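Local coordinates for protein phosphotransferase system, mannose/fructose/N-acetylgalactosamine-specific component IIB (Thermoanaerobacter tengcongensis, PDB 3LFJ) that probably transfers a phosphoryl group from a protein phosphohistidine to an incoming sugar, as the IIB component of a mannose-family phosphotransferase system, at residues A129-P132 with Q133-G136; L175-V178 with V179-F183. One frame throughout, in Å; residues are numbered along the deposited sequence.

Interaction 1. Residues A129-P132 with Q133-G136; sequences AKTP and QRKG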
ATOM      1  N   ALA A 129       2.585   7.312  10.501  1.00 17.54           N
ATOM      2  CA  ALA A 129       3.244   8.073  11.564  1.00 18.11           C
ATOM      3  C   ALA A 129       2.277   8.394  12.702  1.00 18.53           C
ATOM      4  O   ALA A 129       1.075   8.551  12.508  1.00 19.30           O
ATOM      5  CB  ALA A 129       3.848   9.347  11.002  1.00 21.68           C
ATOM      6  N   LYS A 130       2.826   8.496  13.900  1.00 18.96           N
ATOM      7  CA  LYS A 130       2.035   8.887  15.058  1.00 20.84           C
ATOM      8  C   LYS A 130       1.543  10.329  14.931  1.00 22.23           C
ATOM      9  O   LYS A 130       2.270  11.219  14.499  1.00 23.15           O
ATOM     10  CB  LYS A 130       2.884   8.729  16.324  1.00 21.15           C
ATOM     11  CG  LYS A 130       2.161   9.111  17.624  1.00 22.19           C
ATOM     12  CD  LYS A 130       1.123   8.072  17.971  1.00 20.46           C
ATOM     13  CE  LYS A 130       0.659   8.198  19.435  1.00 21.29           C
ATOM     14  NZ  LYS A 130      -0.081   9.445  19.632  1.00 18.67           N
ATOM     15  N   THR A 131       0.284  10.553  15.306  1.00 20.44           N
ATOM     16  CA  THR A 131      -0.263  11.900  15.472  1.00 22.86           C
ATOM     17  C   THR A 131      -1.071  11.810  16.757  1.00 20.22           C
ATOM     18  O   THR A 131      -1.286  10.716  17.270  1.00 21.31           O
ATOM     19  CB  THR A 131      -1.216  12.301  14.327  1.00 21.55           C
ATOM     20  OG1 THR A 131      -2.356  11.438  14.346  1.00 22.81           O
ATOM     21  CG2 THR A 131      -0.525  12.210  12.969  1.00 23.27           C
ATOM     22  N   PRO A 132      -1.503  12.958  17.304  1.00 23.20           N
ATOM     23  CA  PRO A 132      -2.239  12.874  18.568  1.00 25.55           C
ATOM     24  C   PRO A 132      -3.515  12.047  18.459  1.00 25.88           C
ATOM     25  O   PRO A 132      -3.942  11.466  19.461  1.00 27.32           O
ATOM     26  CB  PRO A 132      -2.573  14.334  18.867  1.00 21.09           C
ATOM     27  CG  PRO A 132      -1.462  15.108  18.218  1.00 26.31           C
ATOM     28  CD  PRO A 132      -1.161  14.348  16.950  1.00 22.45           C
ATOM     29  N   GLN A 133      -4.087  11.982  17.259  1.00 23.25           N
ATOM     30  CA  GLN A 133      -5.337  11.267  17.014  1.00 25.09           C
ATOM     31  C   GLN A 133      -5.146   9.759  16.820  1.00 23.76           C
ATOM     32  O   GLN A 133      -6.114   9.003  16.739  1.00 23.55           O
ATOM     33  CB  GLN A 133      -6.032  11.850  15.786  1.00 30.36           C
ATOM     34  CG  GLN A 133      -6.518  13.300  15.946  1.00 38.71           C
ATOM     35  CD  GLN A 133      -5.392  14.333  15.962  1.00 42.15           C
ATOM     36  OE1 GLN A 133      -4.322  14.126  15.383  1.00 38.14           O
ATOM     37  NE2 GLN A 133      -5.638  15.460  16.624  1.00 46.79           N
ATOM     38  N   ARG A 134      -3.893   9.321  16.757  1.00 21.32           N
ATOM     39  CA  ARG A 134      -3.595   7.915  16.541  1.00 21.04           C
ATOM     40  C   ARG A 134      -3.045   7.268  17.789  1.00 21.41           C
ATOM     41  O   ARG A 134      -2.392   7.915  18.604  1.00 25.46           O
ATOM     42  CB  ARG A 134      -2.582   7.764  15.404  1.00 21.06           C
ATOM     43  CG  ARG A 134      -3.110   8.205  14.048  1.00 20.22           C
ATOM     44  CD  ARG A 134      -2.032   8.138  12.967  1.00 17.56           C
ATOM     45  NE  ARG A 134      -2.653   8.201  11.650  1.00 20.40           N
ATOM     46  CZ  ARG A 134      -2.086   8.749  10.577  1.00 21.12           C
ATOM     47  NH1 ARG A 134      -0.871   9.294  10.654  1.00 20.10           N
ATOM     48  NH2 ARG A 134      -2.741   8.767   9.422  1.00 23.91           N
ATOM     49  N   LYS A 135      -3.316   5.982  17.927  1.00 18.43           N
ATOM     50  CA  LYS A 135      -2.767   5.174  19.005  1.00 20.88           C
ATOM     51  C   LYS A 135      -1.524   4.473  18.486  1.00 19.86           C
ATOM     52  O   LYS A 135      -1.548   3.902  17.396  1.00 20.05           O
ATOM     53  CB  LYS A 135      -3.796   4.142  19.463  1.00 20.90           C
ATOM     54  CG  LYS A 135      -3.262   3.138  20.467  1.00 34.18           C
ATOM     55  CD  LYS A 135      -4.346   2.181  20.931  1.00 43.40           C
ATOM     56  CE  LYS A 135      -5.319   2.860  21.885  1.00 54.09           C
ATOM     57  NZ  LYS A 135      -6.236   3.807  21.193  1.00 61.16           N
ATOM     58  N   GLY A 136      -0.450   4.506  19.266  1.00 20.75           N
ATOM     59  CA  GLY A 136       0.783   3.820  18.917  1.00 18.80           C
ATOM     60  C   GLY A 136       0.606   2.314  18.948  1.00 18.66           C
ATOM     61  O   GLY A 136       0.024   1.775  19.888  1.00 21.08           O
TER
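Thr131 and Arg134 are the first and last residues of a type I beta turn that reverses the chain at the surface, just ahead of the short strand 135-136. The turn is closed in the classical way: Arg134 N donates to Thr131 O at 3.0 Å, with an N-H...O angle of 160°. Lys130 NZ reaches the same oxygen at 2.9 Å from the opposite face of the carbonyl plane, and it also donates to Arg134 O at 3.0 Å. One ammonium group thus bridges the carbonyls at both ends of the turn. Two bends in the lysine chain curl it back over the turn, although its CB sets out away from it.

On the other flank, Arg134 runs extended from CG to NE across Thr131, and its NH1 donates to Ala129 O at 2.8 Å. The threonine hydroxyl sits between its own backbone N and carbonyl carbon (chi1 64°), where OG1 lies 3.3 Å from Arg134 CG and accepts a weak bond from Gln133 N. The side chain of Gln133 folds back beside Pro132, its OE1 3.5 Å from Pro132 CD.

Farther out, the guanidinium is held by Glu147, which forms a salt bridge with NH2, while Asp31 accepts a hydrogen bond from the backbone N of Ala129. A leucine at Arg134 would probably leave Ala129 O without its NH1 donor and Glu147 without its charged mate, with the preceding chain less firmly tied to the turn. In the bond from Arg134 NH1, the donor lies in the carbonyl plane of Ala129, but the oxygen is tilted 21° from the guanidinium plane.

Interaction 2. Residues L175-V178 with V179-F183; sequences LTTV and VEKYF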
ATOM      1  N   LEU A 175      -4.833  -7.698  11.537  1.00 22.08           N
ATOM      2  CA  LEU A 175      -5.808  -6.687  11.903  1.00 22.08           C
ATOM      3  C   LEU A 175      -6.639  -7.116  13.119  1.00 25.02           C
ATOM      4  O   LEU A 175      -6.882  -6.318  14.021  1.00 24.64           O
ATOM      5  CB  LEU A 175      -6.725  -6.380  10.715  1.00 21.46           C
ATOM      6  CG  LEU A 175      -7.812  -5.329  10.933  1.00 23.48           C
ATOM      7  CD1 LEU A 175      -7.218  -4.012  11.436  1.00 26.42           C
ATOM      8  CD2 LEU A 175      -8.634  -5.132   9.645  1.00 23.66           C
ATOM      9  N   THR A 176      -7.076  -8.371  13.140  1.00 27.86           N
ATOM     10  CA  THR A 176      -7.917  -8.831  14.245  1.00 30.74           C
ATOM     11  C   THR A 176      -7.197  -8.702  15.587  1.00 27.08           C
ATOM     12  O   THR A 176      -7.812  -8.357  16.602  1.00 26.19           O
ATOM     13  CB  THR A 176      -8.367 -10.283  14.037  1.00 31.76           C
ATOM     14  OG1 THR A 176      -7.217 -11.111  13.833  1.00 38.53           O
ATOM     15  CG2 THR A 176      -9.266 -10.378  12.826  1.00 34.93           C
ATOM     16  N   THR A 177      -5.890  -8.958  15.579  1.00 25.04           N
ATOM     17  CA  THR A 177      -5.063  -8.839  16.779  1.00 25.64           C
ATOM     18  C   THR A 177      -4.913  -7.385  17.197  1.00 31.56           C
ATOM     19  O   THR A 177      -4.870  -7.067  18.389  1.00 28.46           O
ATOM     20  CB  THR A 177      -3.667  -9.443  16.554  1.00 32.43           C
ATOM     21  OG1 THR A 177      -3.797 -10.824  16.208  1.00 36.22           O
ATOM     22  CG2 THR A 177      -2.810  -9.309  17.804  1.00 35.14           C
ATOM     23  N   VAL A 178      -4.823  -6.500  16.205  1.00 25.24           N
ATOM     24  CA  VAL A 178      -4.746  -5.073  16.470  1.00 22.50           C
ATOM     25  C   VAL A 178      -5.978  -4.605  17.234  1.00 25.55           C
ATOM     26  O   VAL A 178      -5.876  -3.863  18.221  1.00 27.53           O
ATOM     27  CB  VAL A 178      -4.620  -4.264  15.146  1.00 22.99           C
ATOM     28  CG1 VAL A 178      -4.834  -2.771  15.393  1.00 26.52           C
ATOM     29  CG2 VAL A 178      -3.262  -4.510  14.507  1.00 26.54           C
ATOM     30  N   VAL A 179      -7.145  -5.022  16.764  1.00 24.92           N
ATOM     31  CA  VAL A 179      -8.389  -4.613  17.399  1.00 29.18           C
ATOM     32  C   VAL A 179      -8.462  -5.154  18.825  1.00 32.92           C
ATOM     33  O   VAL A 179      -8.751  -4.420  19.766  1.00 35.80           O
ATOM     34  CB  VAL A 179      -9.609  -5.107  16.630  1.00 32.20           C
ATOM     35  CG1 VAL A 179     -10.870  -4.885  17.460  1.00 29.23           C
ATOM     36  CG2 VAL A 179      -9.712  -4.411  15.270  1.00 32.22           C
ATOM     37  N   GLU A 180      -8.181  -6.443  18.978  1.00 30.83           N
ATOM     38  CA  GLU A 180      -8.256  -7.085  20.292  1.00 34.08           C
ATOM     39  C   GLU A 180      -7.351  -6.447  21.339  1.00 34.93           C
ATOM     40  O   GLU A 180      -7.770  -6.243  22.479  1.00 35.73           O
ATOM     41  CB  GLU A 180      -7.945  -8.576  20.175  1.00 37.01           C
ATOM     42  CG  GLU A 180      -9.045  -9.377  19.507  1.00 48.20           C
ATOM     43  CD  GLU A 180      -8.648 -10.823  19.275  1.00 60.31           C
ATOM     44  OE1 GLU A 180      -7.434 -11.123  19.331  1.00 66.16           O
ATOM     45  OE2 GLU A 180      -9.550 -11.656  19.030  1.00 62.92           O
ATOM     46  N   LYS A 181      -6.117  -6.130  20.960  1.00 29.82           N
ATOM     47  CA  LYS A 181      -5.142  -5.601  21.908  1.00 29.69           C
ATOM     48  C   LYS A 181      -5.155  -4.085  22.077  1.00 38.04           C
ATOM     49  O   LYS A 181      -4.910  -3.580  23.175  1.00 36.80           O
ATOM     50  CB  LYS A 181      -3.724  -6.042  21.532  1.00 34.34           C
ATOM     51  CG  LYS A 181      -3.483  -7.530  21.605  1.00 40.31           C
ATOM     52  CD  LYS A 181      -1.997  -7.825  21.550  1.00 48.67           C
ATOM     53  CE  LYS A 181      -1.711  -9.304  21.769  1.00 52.66           C
ATOM     54  NZ  LYS A 181      -0.250  -9.543  21.958  1.00 58.62           N
ATOM     55  N   TYR A 182      -5.415  -3.358  20.993  1.00 31.52           N
ATOM     56  CA  TYR A 182      -5.228  -1.907  20.998  1.00 31.47           C
ATOM     57  C   TYR A 182      -6.517  -1.100  20.910  1.00 35.84           C
ATOM     58  O   TYR A 182      -6.530   0.088  21.250  1.00 35.66           O
ATOM     59  CB  TYR A 182      -4.275  -1.495  19.878  1.00 27.71           C
ATOM     60  CG  TYR A 182      -2.889  -2.069  20.037  1.00 28.69           C
ATOM     61  CD1 TYR A 182      -1.929  -1.414  20.791  1.00 34.20           C
ATOM     62  CD2 TYR A 182      -2.543  -3.276  19.438  1.00 26.72           C
ATOM     63  CE1 TYR A 182      -0.664  -1.938  20.943  1.00 32.95           C
ATOM     64  CE2 TYR A 182      -1.289  -3.806  19.586  1.00 29.50           C
ATOM     65  CZ  TYR A 182      -0.350  -3.137  20.344  1.00 32.09           C
ATOM     66  OH  TYR A 182       0.913  -3.663  20.492  1.00 38.50           O
ATOM     67  N   PHE A 183      -7.591  -1.734  20.447  1.00 30.02           N
ATOM     68  CA  PHE A 183      -8.885  -1.066  20.314  1.00 34.03           C
ATOM     69  C   PHE A 183     -10.045  -1.959  20.741  1.00 40.42           C
ATOM     70  O   PHE A 183     -11.011  -2.119  19.992  1.00 37.97           O
ATOM     71  CB  PHE A 183      -9.108  -0.620  18.871  1.00 34.09           C
ATOM     72  CG  PHE A 183      -8.005   0.234  18.330  1.00 31.07           C
ATOM     73  CD1 PHE A 183      -8.101   1.619  18.360  1.00 31.50           C
ATOM     74  CD2 PHE A 183      -6.863  -0.348  17.805  1.00 33.99           C
ATOM     75  CE1 PHE A 183      -7.082   2.403  17.865  1.00 28.13           C
ATOM     76  CE2 PHE A 183      -5.835   0.435  17.313  1.00 30.49           C
ATOM     77  CZ  PHE A 183      -5.950   1.811  17.338  1.00 27.74           C
TER
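Residues 175-178 and 179-183 form one continuous piece of chain, the C-terminal helix 175-182 and the residue that leaves it. Four successive i to i+4 bonds join the two halves, from Val179 N to Leu175 O at 3.0 Å through to Tyr182 N to Val178 O at 2.9 Å. The first is nearly linear at the oxygen, with a C=O...N angle of 163°. Phe183 is the first residue to leave helical geometry, yet its N still bonds to Val179 O.

Around Val178 O the aromatic side chains gather. The Tyr182 ring presents its edge to this oxygen, which lies in the ring plane 3.6 Å from CD2, and the Phe183 ring also turns an edge to it. The phenylalanine runs alongside Val178, whose CG1, anti to the backbone N (chi1 168°), meets Phe183 CE2 at 3.9 Å. On the more exposed side, Thr177 and Lys181 lie side by side, the methyl CG2 of the threonine 4.1 Å from Lys181 CD.

Leu175, Val179 and Phe183 carry the apolar side onto helix 145-158, at Leu151, Leu152 and Val148, whereas Val178 packs on Leu164. With Thr176, Glu180 and Lys181 exposed, the helix is amphipathic. Leu175 also bonds through its backbone to Val162, while the side-chain contribution to its attachment is largely aliphatic and aromatic packing.

Overall arrangement
Followed from the N terminus, the chain leaves strand 122-127 of the main sheet and meets interaction 1 first, where the turn at residues 131-134 leads into the small antiparallel pair 135-136 and 142-143. Helix 145-158 and the sheet strands 161-164 and 173-174 follow, and interaction 2 then winds helix 175-182 close to the C terminus. The two are in series, neither nested nor crossed, with centres about 15 Å apart. They nevertheless meet in space: Lys135 CD packs 3.0 Å from Tyr182 O, and Gly136 O lies near the tyrosine ring. The C-terminal helix end is thereby joined to the surface hairpin.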